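Local coordinates for protein tyrosinase (Aspergillus oryzae, PDB 6JU8) that probably uses a pair of copper ions to oxidise L-tyrosine and L-dopa to L-dopaquinone with molecular oxygen, at residues A261-N266 with L352-A357; L197-M202 with G254-L259; P16-P21 with W138-K143; D27-E32 with T44-A49. The protein carries 1 engineered substitution. All coordinates share one frame; numbering follows the deposited sequence.

Interaction 1: A261-N266 with L352-A357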
loop_
_atom_site.group_PDB
_atom_site.type_symbol
_atom_site.label_atom_id
_atom_site.label_comp_id
_atom_site.label_asym_id
_atom_site.label_seq_id
_atom_site.Cartn_x
_atom_site.Cartn_y
_atom_site.Cartn_z
ATOM N N ALA A 261 0.862 7.215 -7.293
ATOM C CA ALA A 261 1.675 7.186 -8.514
ATOM C C ALA A 261 0.783 7.389 -9.740
ATOM O O ALA A 261 1.071 8.179 -10.628
ATOM C CB ALA A 261 2.394 5.861 -8.638
ATOM N N ASN A 262 -0.368 6.713 -9.783
ATOM C CA ASN A 262 -1.261 6.886 -10.917
ATOM C C ASN A 262 -1.812 8.309 -10.979
ATOM O O ASN A 262 -1.898 8.905 -12.071
ATOM C CB ASN A 262 -2.430 5.907 -10.865
ATOM C CG ASN A 262 -2.045 4.489 -11.209
ATOM O OD1 ASN A 262 -0.898 4.219 -11.563
ATOM N ND2 ASN A 262 -2.999 3.574 -11.101
ATOM N N LEU A 263 -2.136 8.901 -9.827
ATOM C CA LEU A 263 -2.572 10.296 -9.820
ATOM C C LEU A 263 -1.495 11.199 -10.433
ATOM O O LEU A 263 -1.787 12.072 -11.260
ATOM C CB LEU A 263 -2.843 10.748 -8.376
ATOM C CG LEU A 263 -3.311 12.186 -8.180
ATOM C CD1 LEU A 263 -4.702 12.404 -8.775
ATOM C CD2 LEU A 263 -3.341 12.538 -6.689
ATOM N N ALA A 264 -0.239 11.015 -10.023
ATOM C CA ALA A 264 0.856 11.831 -10.522
ATOM C C ALA A 264 1.051 11.644 -12.023
ATOM O O ALA A 264 1.302 12.610 -12.732
ATOM C CB ALA A 264 2.149 11.440 -9.807
ATOM N N LEU A 265 0.968 10.421 -12.536
ATOM C CA LEU A 265 1.119 10.180 -13.968
ATOM C C LEU A 265 0.103 10.993 -14.754
ATOM O O LEU A 265 0.462 11.545 -15.801
ATOM C CB LEU A 265 0.992 8.696 -14.294
ATOM C CG LEU A 265 2.059 7.757 -13.759
ATOM C CD1 LEU A 265 1.566 6.323 -13.965
ATOM C CD2 LEU A 265 3.387 7.959 -14.460
ATOM N N ASN A 266 -1.136 11.060 -14.256
ATOM C CA ASN A 266 -2.188 11.741 -14.992
ATOM C C ASN A 266 -2.265 13.226 -14.715
ATOM O O ASN A 266 -2.766 13.975 -15.577
ATOM C CB ASN A 266 -3.523 11.022 -14.716
ATOM C CG ASN A 266 -3.490 9.645 -15.353
ATOM O OD1 ASN A 266 -3.543 9.501 -16.582
ATOM N ND2 ASN A 266 -3.363 8.616 -14.514
ATOM N N LEU A 352 -0.855 18.737 -1.114
ATOM C CA LEU A 352 -0.833 17.596 -0.195
ATOM C C LEU A 352 -1.242 16.287 -0.849
ATOM O O LEU A 352 -0.746 15.222 -0.457
ATOM C CB LEU A 352 -1.728 17.894 1.024
ATOM C CG LEU A 352 -1.108 18.837 2.057
ATOM C CD1 LEU A 352 -2.125 19.185 3.139
ATOM C CD2 LEU A 352 0.124 18.217 2.697
ATOM N N LYS A 353 -2.070 16.337 -1.875
ATOM C CA LYS A 353 -2.532 15.126 -2.534
ATOM C C LYS A 353 -1.383 14.342 -3.165
ATOM O O LYS A 353 -1.645 13.167 -3.493
ATOM C CB LYS A 353 -3.537 15.443 -3.646
ATOM C CG LYS A 353 -2.909 16.363 -4.708
ATOM C CD LYS A 353 -3.958 16.789 -5.732
ATOM C CE LYS A 353 -3.459 18.001 -6.518
ATOM N NZ LYS A 353 -4.256 18.220 -7.759
ATOM N N LEU A 354 -0.198 14.890 -3.378
ATOM C CA LEU A 354 0.923 14.143 -3.944
ATOM C C LEU A 354 2.092 14.019 -2.972
ATOM O O LEU A 354 3.180 13.615 -3.378
ATOM C CB LEU A 354 1.382 14.716 -5.288
ATOM C CG LEU A 354 0.484 14.415 -6.490
ATOM C CD1 LEU A 354 1.027 15.090 -7.741
ATOM C CD2 LEU A 354 0.346 12.906 -6.724
ATOM N N TRP A 355 1.883 14.313 -1.690
ATOM C CA TRP A 355 2.966 14.180 -0.706
ATOM C C TRP A 355 3.452 12.740 -0.586
ATOM O O TRP A 355 2.644 11.804 -0.560
ATOM C CB TRP A 355 2.428 14.636 0.651
ATOM C CG TRP A 355 3.422 14.753 1.765
ATOM C CD1 TRP A 355 4.792 14.825 1.724
ATOM C CD2 TRP A 355 3.055 14.818 3.153
ATOM N NE1 TRP A 355 5.319 14.929 2.995
ATOM C CE2 TRP A 355 4.249 14.923 3.896
ATOM C CE3 TRP A 355 1.823 14.783 3.823
ATOM C CZ2 TRP A 355 4.254 14.999 5.285
ATOM C CZ3 TRP A 355 1.829 14.865 5.218
ATOM C CH2 TRP A 355 3.031 14.976 5.939
ATOM N N GLY A 356 4.762 12.563 -0.540
ATOM C CA GLY A 356 5.440 11.353 -0.162
ATOM C C GLY A 356 6.618 11.048 -1.060
ATOM O O GLY A 356 6.597 11.392 -2.256
ATOM N N ALA A 357 7.633 10.402 -0.488
ATOM C CA ALA A 357 8.829 10.092 -1.278
ATOM C C ALA A 357 9.090 8.588 -1.304
ATOM O O ALA A 357 8.679 7.835 -0.411
ATOM C CB ALA A 357 10.048 10.793 -0.703
#
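Leu263 is the first residue along 261-266 to meet 352-357, directing its CB toward it. With CG anti to the backbone N (chi1 -180°), the branch is carried outward from the helix and CD2 does the touching: it lies 3.7 Å from Leu354 CD2 and 3.7 Å from the carbonyl O of Lys353. The two leucine side chains run at a slant to one another, methyl against methyl. Ala264 follows, and its lack of bulk lets Leu354 lie close on the helix: Leu354 CD2 sits 3.9 Å from Ala264 CB and 3.8 Å from Ala264 N. Facing helix 258-267 here is a short 3-10 turn, closed by Trp355 N bonding to Leu352 O, that leads into strand 356-357, which pairs antiparallel with 342-343 in the central domain of tyrosinase. Lys353 keeps its charge out of the leucine cluster, its NZ forming a salt bridge with Glu267 at the end of the same helix. Leu263 also packs on Arg260 of the second subunit, so the patch adjoins the dimer interface.

Interaction 2: L197-M202 with G254-L259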
loop_
_atom_site.group_PDB
_atom_site.type_symbol
_atom_site.label_atom_id
_atom_site.label_comp_id
_atom_site.label_asym_id
_atom_site.label_seq_id
_atom_site.Cartn_x
_atom_site.Cartn_y
_atom_site.Cartn_z
ATOM N N LEU A 197 7.634 -8.554 -8.437
ATOM C CA LEU A 197 7.584 -7.272 -9.131
ATOM C C LEU A 197 6.948 -6.178 -8.283
ATOM O O LEU A 197 6.995 -4.988 -8.650
ATOM C CB LEU A 197 6.822 -7.404 -10.449
ATOM C CG LEU A 197 7.520 -8.256 -11.512
ATOM C CD1 LEU A 197 6.522 -8.539 -12.614
ATOM C CD2 LEU A 197 8.772 -7.555 -12.011
ATOM N N TYR A 198 6.342 -6.534 -7.157
ATOM C CA TYR A 198 5.619 -5.543 -6.354
ATOM C C TYR A 198 6.530 -4.616 -5.574
ATOM O O TYR A 198 6.224 -3.458 -5.353
ATOM C CB TYR A 198 4.707 -6.307 -5.409
ATOM C CG TYR A 198 3.811 -5.600 -4.455
ATOM C CD1 TYR A 198 2.718 -4.857 -4.910
ATOM C CD2 TYR A 198 3.995 -5.685 -3.079
ATOM C CE1 TYR A 198 1.857 -4.213 -4.046
ATOM C CE2 TYR A 198 3.136 -5.052 -2.188
ATOM C CZ TYR A 198 2.077 -4.318 -2.685
ATOM O OH TYR A 198 1.223 -3.692 -1.800
ATOM N N ARG A 199 7.661 -5.165 -5.127
ATOM C CA ARG A 199 8.591 -4.459 -4.275
ATOM C C ARG A 199 9.852 -5.306 -4.172
ATOM O O ARG A 199 9.815 -6.477 -4.590
ATOM C CB ARG A 199 8.063 -4.162 -2.866
ATOM C CG ARG A 199 7.697 -5.372 -2.034
ATOM C CD ARG A 199 8.819 -5.932 -1.171
ATOM N NE ARG A 199 8.239 -6.938 -0.250
ATOM C CZ ARG A 199 7.682 -6.588 0.899
ATOM N NH1 ARG A 199 7.649 -5.299 1.235
ATOM N NH2 ARG A 199 7.158 -7.504 1.694
ATOM N N PHE A 200 10.906 -4.730 -3.600
ATOM C CA PHE A 200 12.072 -5.522 -3.226
ATOM C C PHE A 200 12.423 -5.178 -1.781
ATOM O O PHE A 200 12.428 -3.993 -1.411
ATOM C CB PHE A 200 13.255 -5.248 -4.160
ATOM C CG PHE A 200 14.538 -5.919 -3.679
ATOM C CD1 PHE A 200 14.659 -7.301 -3.743
ATOM C CD2 PHE A 200 15.582 -5.166 -3.191
ATOM C CE1 PHE A 200 15.817 -7.921 -3.299
ATOM C CE2 PHE A 200 16.760 -5.772 -2.738
ATOM C CZ PHE A 200 16.867 -7.153 -2.820
ATOM N N GLN A 201 12.713 -6.205 -0.984
ATOM C CA GLN A 201 13.174 -5.925 0.370
ATOM C C GLN A 201 14.344 -6.834 0.724
ATOM O O GLN A 201 14.484 -7.930 0.163
ATOM C CB GLN A 201 12.060 -6.065 1.410
ATOM C CG GLN A 201 11.570 -7.495 1.617
ATOM C CD GLN A 201 10.533 -7.574 2.730
ATOM O OE1 GLN A 201 10.461 -6.684 3.577
ATOM N NE2 GLN A 201 9.721 -8.611 2.708
ATOM N N MET A 202 15.151 -6.313 1.639
ATOM C CA MET A 202 16.182 -7.154 2.246
ATOM C C MET A 202 15.627 -7.749 3.526
ATOM O O MET A 202 14.447 -7.623 3.879
ATOM C CB MET A 202 17.453 -6.326 2.474
ATOM C CG MET A 202 18.138 -5.855 1.173
ATOM S SD MET A 202 18.722 -7.245 0.165
ATOM C CE MET A 202 20.364 -7.452 0.868
ATOM N N GLY A 254 7.090 1.506 3.737
ATOM C CA GLY A 254 6.137 2.565 3.544
ATOM C C GLY A 254 5.023 2.254 2.579
ATOM O O GLY A 254 4.121 3.073 2.376
ATOM N N GLY A 255 5.056 1.062 1.985
ATOM C CA GLY A 255 4.011 0.588 1.116
ATOM C C GLY A 255 4.182 0.935 -0.345
ATOM O O GLY A 255 5.014 1.745 -0.757
ATOM N N GLN A 256 3.383 0.268 -1.172
ATOM C CA GLN A 256 3.340 0.491 -2.615
ATOM C C GLN A 256 2.115 1.359 -2.868
ATOM O O GLN A 256 1.018 0.829 -3.103
ATOM C CB GLN A 256 3.266 -0.851 -3.341
ATOM C CG GLN A 256 4.386 -1.809 -2.912
ATOM C CD GLN A 256 5.750 -1.157 -2.875
ATOM O OE1 GLN A 256 6.150 -0.468 -3.813
ATOM N NE2 GLN A 256 6.475 -1.359 -1.784
ATOM N N ASN A 257 2.293 2.676 -2.754
ATOM C CA ASN A 257 1.128 3.574 -2.791
ATOM C C ASN A 257 0.804 3.941 -4.233
ATOM O O ASN A 257 0.964 5.060 -4.701
ATOM C CB ASN A 257 1.388 4.768 -1.885
ATOM C CG ASN A 257 1.631 4.266 -0.461
ATOM O OD1 ASN A 257 0.711 3.779 0.201
ATOM N ND2 ASN A 257 2.867 4.337 0.019
ATOM N N TRP A 258 0.378 2.915 -4.968
ATOM C CA TRP A 258 0.193 2.957 -6.412
ATOM C C TRP A 258 -0.916 3.893 -6.853
ATOM O O TRP A 258 -0.849 4.415 -7.970
ATOM C CB TRP A 258 -0.003 1.550 -6.955
ATOM C CG TRP A 258 -1.196 0.775 -6.486
ATOM C CD1 TRP A 258 -1.255 -0.119 -5.448
ATOM C CD2 TRP A 258 -2.521 0.821 -7.062
ATOM N NE1 TRP A 258 -2.530 -0.632 -5.336
ATOM C CE2 TRP A 258 -3.321 -0.067 -6.321
ATOM C CE3 TRP A 258 -3.094 1.510 -8.131
ATOM C CZ2 TRP A 258 -4.676 -0.272 -6.612
ATOM C CZ3 TRP A 258 -4.437 1.317 -8.428
ATOM C CH2 TRP A 258 -5.213 0.414 -7.655
ATOM N N LEU A 259 -1.891 4.201 -5.997
ATOM C CA LEU A 259 -2.924 5.155 -6.411
ATOM C C LEU A 259 -2.312 6.545 -6.532
ATOM O O LEU A 259 -2.755 7.336 -7.374
ATOM C CB LEU A 259 -4.049 5.234 -5.369
ATOM C CG LEU A 259 -4.910 3.972 -5.234
ATOM C CD1 LEU A 259 -5.775 4.094 -3.989
ATOM C CD2 LEU A 259 -5.769 3.786 -6.478
HETATM O O HOH W 1 1.983 -1.996 0.085
#
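Gln256 lies beneath the ring of Tyr198. Its CB comes 3.7 Å from Tyr198 CZ, near the hydroxyl end of the ring. CG goes further under the same face, 3.5 Å from the ring centroid and only 16° off the normal, a CH-pi contact in which a methylene beside an amide offers mildly polarised hydrogens to the electron-rich phenol. The chain then bends at chi2 (-47°), turning the amide from the ring toward the carbonyl of Tyr198. CD reaches 3.4 Å from Tyr198 O, and the amide plane stands 65° from the ring plane. OE1 also approaches that carbonyl, but two acceptors cannot bond, and OE1 takes its hydrogen bond from Lys239 NZ. NE2, 3.4 Å from Arg199 CB, donates to Thr237 O, so glutamine suits a place needing a greasy stem and a double-ended tip. The guanidinium of Arg199 leads elsewhere, to Asp253 and Ser236. One water joins the segments, 2.6 Å from Tyr198 OH and accepting from Gln256 N. Between a loop and the approach to helix 258-267, the contact is thus apolar at the stem and water-bridged between the tyrosine hydroxyl and the glutamine backbone N, its buried amide satisfied by neighbours.

Interaction 3: P16-P21 with W138-K143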
loop_
_atom_site.group_PDB
_atom_site.type_symbol
_atom_site.label_atom_id
_atom_site.label_comp_id
_atom_site.label_asym_id
_atom_site.label_seq_id
_atom_site.Cartn_x
_atom_site.Cartn_y
_atom_site.Cartn_z
ATOM N N PRO A 16 17.668 -20.884 -33.413
ATOM C CA PRO A 16 17.131 -20.778 -34.776
ATOM C C PRO A 16 15.608 -20.848 -34.769
ATOM O O PRO A 16 14.935 -20.342 -35.660
ATOM C CB PRO A 16 17.736 -22.000 -35.474
ATOM N N LYS A 17 15.085 -21.498 -33.746
ATOM C CA LYS A 17 13.664 -21.732 -33.578
ATOM C C LYS A 17 12.906 -20.502 -33.099
ATOM O O LYS A 17 11.675 -20.466 -33.035
ATOM C CB LYS A 17 13.488 -22.887 -32.582
ATOM N N HIS A 18 13.631 -19.469 -32.711
ATOM C CA HIS A 18 13.056 -18.307 -32.029
ATOM C C HIS A 18 13.683 -17.016 -32.539
ATOM O O HIS A 18 14.445 -16.338 -31.860
ATOM C CB HIS A 18 13.291 -18.442 -30.527
ATOM C CG HIS A 18 12.713 -19.677 -29.908
ATOM N ND1 HIS A 18 11.405 -19.736 -29.488
ATOM C CD2 HIS A 18 13.246 -20.895 -29.616
ATOM C CE1 HIS A 18 11.158 -20.930 -28.976
ATOM N NE2 HIS A 18 12.258 -21.660 -29.039
ATOM N N PRO A 19 13.413 -16.667 -33.799
ATOM C CA PRO A 19 13.996 -15.447 -34.364
ATOM C C PRO A 19 13.452 -14.174 -33.710
ATOM O O PRO A 19 12.235 -14.006 -33.622
ATOM C CB PRO A 19 13.565 -15.500 -35.829
ATOM C CG PRO A 19 12.389 -16.430 -35.845
ATOM C CD PRO A 19 12.618 -17.438 -34.756
ATOM N N LEU A 20 14.354 -13.305 -33.303
ATOM C CA LEU A 20 14.135 -12.023 -32.647
ATOM C C LEU A 20 12.824 -11.932 -31.882
ATOM O O LEU A 20 11.905 -11.205 -32.264
ATOM C CB LEU A 20 14.220 -10.873 -33.657
ATOM C CG LEU A 20 15.587 -10.689 -34.319
ATOM C CD1 LEU A 20 15.501 -9.714 -35.476
ATOM C CD2 LEU A 20 16.610 -10.237 -33.279
ATOM N N PRO A 21 12.727 -12.624 -30.761
ATOM C CA PRO A 21 11.523 -12.512 -29.912
ATOM C C PRO A 21 11.332 -11.094 -29.392
ATOM O O PRO A 21 12.242 -10.282 -29.218
ATOM C CB PRO A 21 11.842 -13.484 -28.777
ATOM C CG PRO A 21 12.791 -14.471 -29.408
ATOM C CD PRO A 21 13.711 -13.572 -30.198
ATOM N N TRP A 138 8.245 -25.919 -21.738
ATOM C CA TRP A 138 8.731 -24.873 -20.832
ATOM C C TRP A 138 9.953 -24.161 -21.391
ATOM O O TRP A 138 10.108 -22.932 -21.313
ATOM C CB TRP A 138 9.000 -25.445 -19.427
ATOM C CG TRP A 138 7.719 -25.588 -18.646
ATOM C CD1 TRP A 138 6.737 -26.508 -18.897
ATOM C CD2 TRP A 138 7.252 -24.823 -17.527
ATOM N NE1 TRP A 138 5.700 -26.363 -18.003
ATOM C CE2 TRP A 138 5.986 -25.333 -17.149
ATOM C CE3 TRP A 138 7.768 -23.753 -16.792
ATOM C CZ2 TRP A 138 5.242 -24.820 -16.089
ATOM C CZ3 TRP A 138 7.028 -23.241 -15.740
ATOM C CH2 TRP A 138 5.771 -23.770 -15.386
ATOM N N GLU A 139 10.847 -24.938 -21.999
ATOM C CA GLU A 139 12.042 -24.356 -22.608
ATOM C C GLU A 139 11.661 -23.427 -23.758
ATOM O O GLU A 139 12.239 -22.343 -23.873
ATOM C CB GLU A 139 13.006 -25.460 -23.078
ATOM C CG GLU A 139 13.701 -26.204 -21.937
ATOM C CD GLU A 139 14.454 -27.422 -22.432
ATOM O OE1 GLU A 139 14.594 -27.527 -23.673
ATOM O OE2 GLU A 139 14.896 -28.274 -21.626
ATOM N N ASN A 140 10.711 -23.847 -24.591
ATOM C CA ASN A 140 10.214 -23.030 -25.679
ATOM C C ASN A 140 9.708 -21.683 -25.174
ATOM O O ASN A 140 9.947 -20.628 -25.762
ATOM C CB ASN A 140 9.064 -23.750 -26.395
ATOM C CG ASN A 140 8.544 -22.891 -27.535
ATOM O OD1 ASN A 140 9.204 -22.807 -28.576
ATOM N ND2 ASN A 140 7.392 -22.254 -27.347
ATOM N N GLU A 141 8.965 -21.724 -24.058
ATOM C CA GLU A 141 8.447 -20.464 -23.508
ATOM C C GLU A 141 9.559 -19.594 -22.943
ATOM O O GLU A 141 9.550 -18.374 -23.138
ATOM C CB GLU A 141 7.393 -20.758 -22.448
ATOM C CG GLU A 141 6.142 -21.401 -23.004
ATOM C CD GLU A 141 5.154 -20.465 -23.645
ATOM O OE1 GLU A 141 5.254 -19.227 -23.518
ATOM O OE2 GLU A 141 4.219 -20.973 -24.291
ATOM N N ALA A 142 10.551 -20.157 -22.259
ATOM C CA ALA A 142 11.678 -19.342 -21.817
ATOM C C ALA A 142 12.429 -18.687 -22.961
ATOM O O ALA A 142 12.922 -17.557 -22.853
ATOM C CB ALA A 142 12.676 -20.201 -21.037
ATOM N N LYS A 143 12.584 -19.410 -24.056
ATOM C CA LYS A 143 13.320 -18.906 -25.215
ATOM C C LYS A 143 12.546 -17.830 -25.954
ATOM O O LYS A 143 13.129 -16.991 -26.653
ATOM C CB LYS A 143 13.646 -20.072 -26.157
ATOM C CG LYS A 143 14.728 -20.981 -25.584
ATOM C CD LYS A 143 14.936 -22.186 -26.505
ATOM C CE LYS A 143 15.911 -23.165 -25.855
ATOM N NZ LYS A 143 16.140 -24.336 -26.750
#
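The N-terminal loop that leads to helix 26-34 is laid against helix 135-144, and His18 makes the main touch by setting its imidazole on Lys143. The methylene CB of Lys143 stands over the centre of one ring face, 3.6 Å from the ring centroid and 14° off the normal, which makes a CH-pi contact. The ring is brought there by a first torsion of -58°, which places His18 CG opposite the carbonyl carbon and beside the backbone N. Further out, Lys143 CD passes 3.7 Å from His18 NE2, for the lysine chain is extended beyond CG and crosses the histidine side chain at about a right angle. Lysine suits this place because its aliphatic stem can pack on a flat ring while the ammonium group continues past it to a salt bridge with Asp15, just before the loop segment. Histidine offers a flat surface and a polar rim: its ND1 is hydrogen-bonded to NE2 of Gln144, the residue after Lys143, which probably helps to set the ring's rotation. The amide of Asn140 lies at the ring edge, but its oxygen is modelled too close to the ring for that approach to be relied on. Pro21 adds a smaller touch, its CG lying 3.7 Å from Lys143 O. Helix 135-144 also packs on helices 41-55 and 103-129, through Trp138 and Ala142 among others. The arrangement is thus an N-terminal arm laid on the C-terminal end of a helix that packs against helix 103-129, which carries the copper ligand His107.

Interaction 4: D27-E32 with T44-A49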
loop_
_atom_site.group_PDB
_atom_site.type_symbol
_atom_site.label_atom_id
_atom_site.label_comp_id
_atom_site.label_asym_id
_atom_site.label_seq_id
_atom_site.Cartn_x
_atom_site.Cartn_y
_atom_site.Cartn_z
ATOM N N ASP A 27 1.224 -5.057 -19.592
ATOM C CA ASP A 27 -0.209 -5.262 -19.326
ATOM C C ASP A 27 -0.769 -6.220 -20.369
ATOM O O ASP A 27 -1.541 -7.133 -20.029
ATOM C CB ASP A 27 -0.957 -3.940 -19.314
ATOM C CG ASP A 27 -0.924 -3.235 -17.982
ATOM O OD1 ASP A 27 -0.333 -3.727 -16.993
ATOM O OD2 ASP A 27 -1.509 -2.128 -17.922
ATOM N N ASP A 28 -0.407 -6.036 -21.652
ATOM C CA ASP A 28 -0.862 -6.976 -22.671
ATOM C C ASP A 28 -0.414 -8.386 -22.307
ATOM O O ASP A 28 -1.164 -9.363 -22.412
ATOM C CB ASP A 28 -0.327 -6.635 -24.065
ATOM C CG ASP A 28 -0.863 -5.354 -24.663
ATOM O OD1 ASP A 28 -1.846 -4.801 -24.124
ATOM O OD2 ASP A 28 -0.262 -4.893 -25.671
ATOM N N TRP A 29 0.849 -8.495 -21.921
ATOM C CA TRP A 29 1.429 -9.799 -21.602
ATOM C C TRP A 29 0.740 -10.431 -20.408
ATOM O O TRP A 29 0.415 -11.625 -20.448
ATOM C CB TRP A 29 2.915 -9.598 -21.326
ATOM C CG TRP A 29 3.677 -10.797 -20.905
ATOM C CD1 TRP A 29 4.189 -11.810 -21.659
ATOM C CD2 TRP A 29 4.064 -11.086 -19.546
ATOM N NE1 TRP A 29 4.848 -12.717 -20.864
ATOM C CE2 TRP A 29 4.785 -12.305 -19.556
ATOM C CE3 TRP A 29 3.840 -10.431 -18.339
ATOM C CZ2 TRP A 29 5.288 -12.864 -18.384
ATOM C CZ3 TRP A 29 4.332 -10.973 -17.171
ATOM C CH2 TRP A 29 5.053 -12.187 -17.217
ATOM N N TYR A 30 0.479 -9.657 -19.357
ATOM C CA TYR A 30 -0.194 -10.205 -18.185
ATOM C C TYR A 30 -1.577 -10.706 -18.582
ATOM O O TYR A 30 -1.983 -11.797 -18.165
ATOM C CB TYR A 30 -0.269 -9.156 -17.050
ATOM C CG TYR A 30 -0.969 -9.777 -15.840
ATOM C CD1 TYR A 30 -0.302 -10.730 -15.081
ATOM C CD2 TYR A 30 -2.276 -9.464 -15.506
ATOM C CE1 TYR A 30 -0.882 -11.336 -13.980
ATOM C CE2 TYR A 30 -2.872 -10.078 -14.413
ATOM C CZ TYR A 30 -2.180 -11.001 -13.664
ATOM O OH TYR A 30 -2.762 -11.642 -12.590
ATOM N N LEU A 31 -2.300 -9.945 -19.406
ATOM C CA LEU A 31 -3.645 -10.411 -19.788
ATOM C C LEU A 31 -3.545 -11.616 -20.701
ATOM O O LEU A 31 -4.372 -12.526 -20.587
ATOM C CB LEU A 31 -4.422 -9.264 -20.459
ATOM C CG LEU A 31 -4.650 -8.052 -19.540
ATOM C CD1 LEU A 31 -5.286 -6.897 -20.285
ATOM C CD2 LEU A 31 -5.479 -8.414 -18.314
ATOM N N GLU A 32 -2.563 -11.685 -21.592
ATOM C CA GLU A 32 -2.399 -12.874 -22.437
ATOM C C GLU A 32 -2.149 -14.095 -21.542
ATOM O O GLU A 32 -2.650 -15.196 -21.773
ATOM C CB GLU A 32 -1.218 -12.723 -23.389
ATOM C CG GLU A 32 -1.195 -11.697 -24.482
ATOM C CD GLU A 32 0.156 -11.513 -25.155
ATOM O OE1 GLU A 32 1.108 -12.314 -24.998
ATOM O OE2 GLU A 32 0.300 -10.508 -25.891
ATOM N N THR A 44 4.865 -17.715 -14.771
ATOM C CA THR A 44 5.500 -18.536 -13.738
ATOM C C THR A 44 7.018 -18.465 -13.810
ATOM O O THR A 44 7.706 -18.295 -12.800
ATOM C CB THR A 44 5.025 -19.988 -13.900
ATOM O OG1 THR A 44 3.608 -20.061 -13.694
ATOM C CG2 THR A 44 5.661 -20.922 -12.858
ATOM N N LEU A 45 7.580 -18.568 -15.015
ATOM C CA LEU A 45 9.030 -18.495 -15.183
ATOM C C LEU A 45 9.578 -17.172 -14.659
ATOM O O LEU A 45 10.610 -17.096 -13.988
ATOM C CB LEU A 45 9.353 -18.656 -16.673
ATOM C CG LEU A 45 9.266 -20.075 -17.247
ATOM C CD1 LEU A 45 9.476 -20.028 -18.761
ATOM C CD2 LEU A 45 10.238 -21.012 -16.527
ATOM N N PHE A 46 8.878 -16.069 -14.996
ATOM C CA PHE A 46 9.388 -14.754 -14.630
ATOM C C PHE A 46 9.309 -14.596 -13.113
ATOM O O PHE A 46 10.274 -14.191 -12.459
ATOM C CB PHE A 46 8.630 -13.665 -15.379
ATOM C CG PHE A 46 9.117 -12.246 -15.294
ATOM C CD1 PHE A 46 10.310 -11.876 -14.698
ATOM C CD2 PHE A 46 8.311 -11.221 -15.829
ATOM C CE1 PHE A 46 10.735 -10.543 -14.628
ATOM C CE2 PHE A 46 8.743 -9.905 -15.791
ATOM C CZ PHE A 46 9.950 -9.556 -15.205
ATOM N N VAL A 47 8.166 -14.956 -12.526
ATOM C CA VAL A 47 8.027 -14.853 -11.065
ATOM C C VAL A 47 9.033 -15.731 -10.333
ATOM O O VAL A 47 9.695 -15.301 -9.380
ATOM C CB VAL A 47 6.584 -15.243 -10.648
ATOM C CG1 VAL A 47 6.477 -15.408 -9.149
ATOM C CG2 VAL A 47 5.599 -14.202 -11.161
ATOM N N GLU A 48 9.177 -16.985 -10.771
ATOM C CA GLU A 48 10.039 -17.910 -10.045
ATOM C C GLU A 48 11.503 -17.529 -10.237
ATOM O O GLU A 48 12.268 -17.579 -9.271
ATOM C CB GLU A 48 9.797 -19.357 -10.479
ATOM C CG GLU A 48 8.400 -19.873 -10.153
ATOM C CD GLU A 48 8.152 -20.264 -8.717
ATOM O OE1 GLU A 48 9.053 -20.169 -7.869
ATOM O OE2 GLU A 48 7.023 -20.688 -8.399
ATOM N N ALA A 49 11.866 -17.134 -11.451
ATOM C CA ALA A 49 13.261 -16.725 -11.681
ATOM C C ALA A 49 13.616 -15.469 -10.896
ATOM O O ALA A 49 14.692 -15.364 -10.289
ATOM C CB ALA A 49 13.525 -16.490 -13.155
#
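Trp29 and Phe46 meet through a single pair of ring carbons, Trp29 CH2 and Phe46 CD2, 3.7 Å apart. Both side chains hold CG anti to the backbone N, which extends each ring away from its own helix and into the space between the two. The second torsions differ. Trp29 has chi2 at 80°, its indole turned roughly across the CA-CB bond, so that the far corner of the six-membered ring, CH2, is what arrives at the neighbour. Phe46 has chi2 at 8°, an unusual value for phenylalanine: CD1 is nearly eclipsed with CA, and CD2 faces outward to meet the indole. Trp29 CH2 thereby lies at the edge of the Phe46 ring, close to its plane. The centroids of the Phe46 ring and the six-membered ring of Trp29 are 5.9 Å apart, their planes at 64°, an oblique pairing that is neither a stack nor a T-shape. Large aromatics suit these positions because they span a wide gap between helices while burying mainly carbon. The one polar atom of the indole, NE1, is satisfied by Gln42 OE1, which probably also helps to hold the ring's rotation. The short helix 26-34 meets helix 41-55 at this one point, and the latter's other faces meet strand 178-182 through Val47, helix 103-129 through Leu45, and helix 135-144 through Thr44 and Leu45.

How the interactions relate
From the N terminus, the loop at 16-21 is the first to find a distant partner, and interaction 3 closes a long excursion at helix 135-144. Interaction 4, between consecutive helices, falls wholly within that excursion, and the two touch where Trp138 and Ala142 pack on Thr44 and Leu45. Interaction 2 follows in series, closing at 254-259 a loop that opens at 197-202; Leu197 leans on Phe46 and so joins it to interaction 4. Interaction 1 starts directly afterwards on the shared helix 258-267 and closes at 352-357. None cross. Interactions 1 and 3 lie on opposite sides of the chain's centre, while 1, 2 and 4 all border the second subunit.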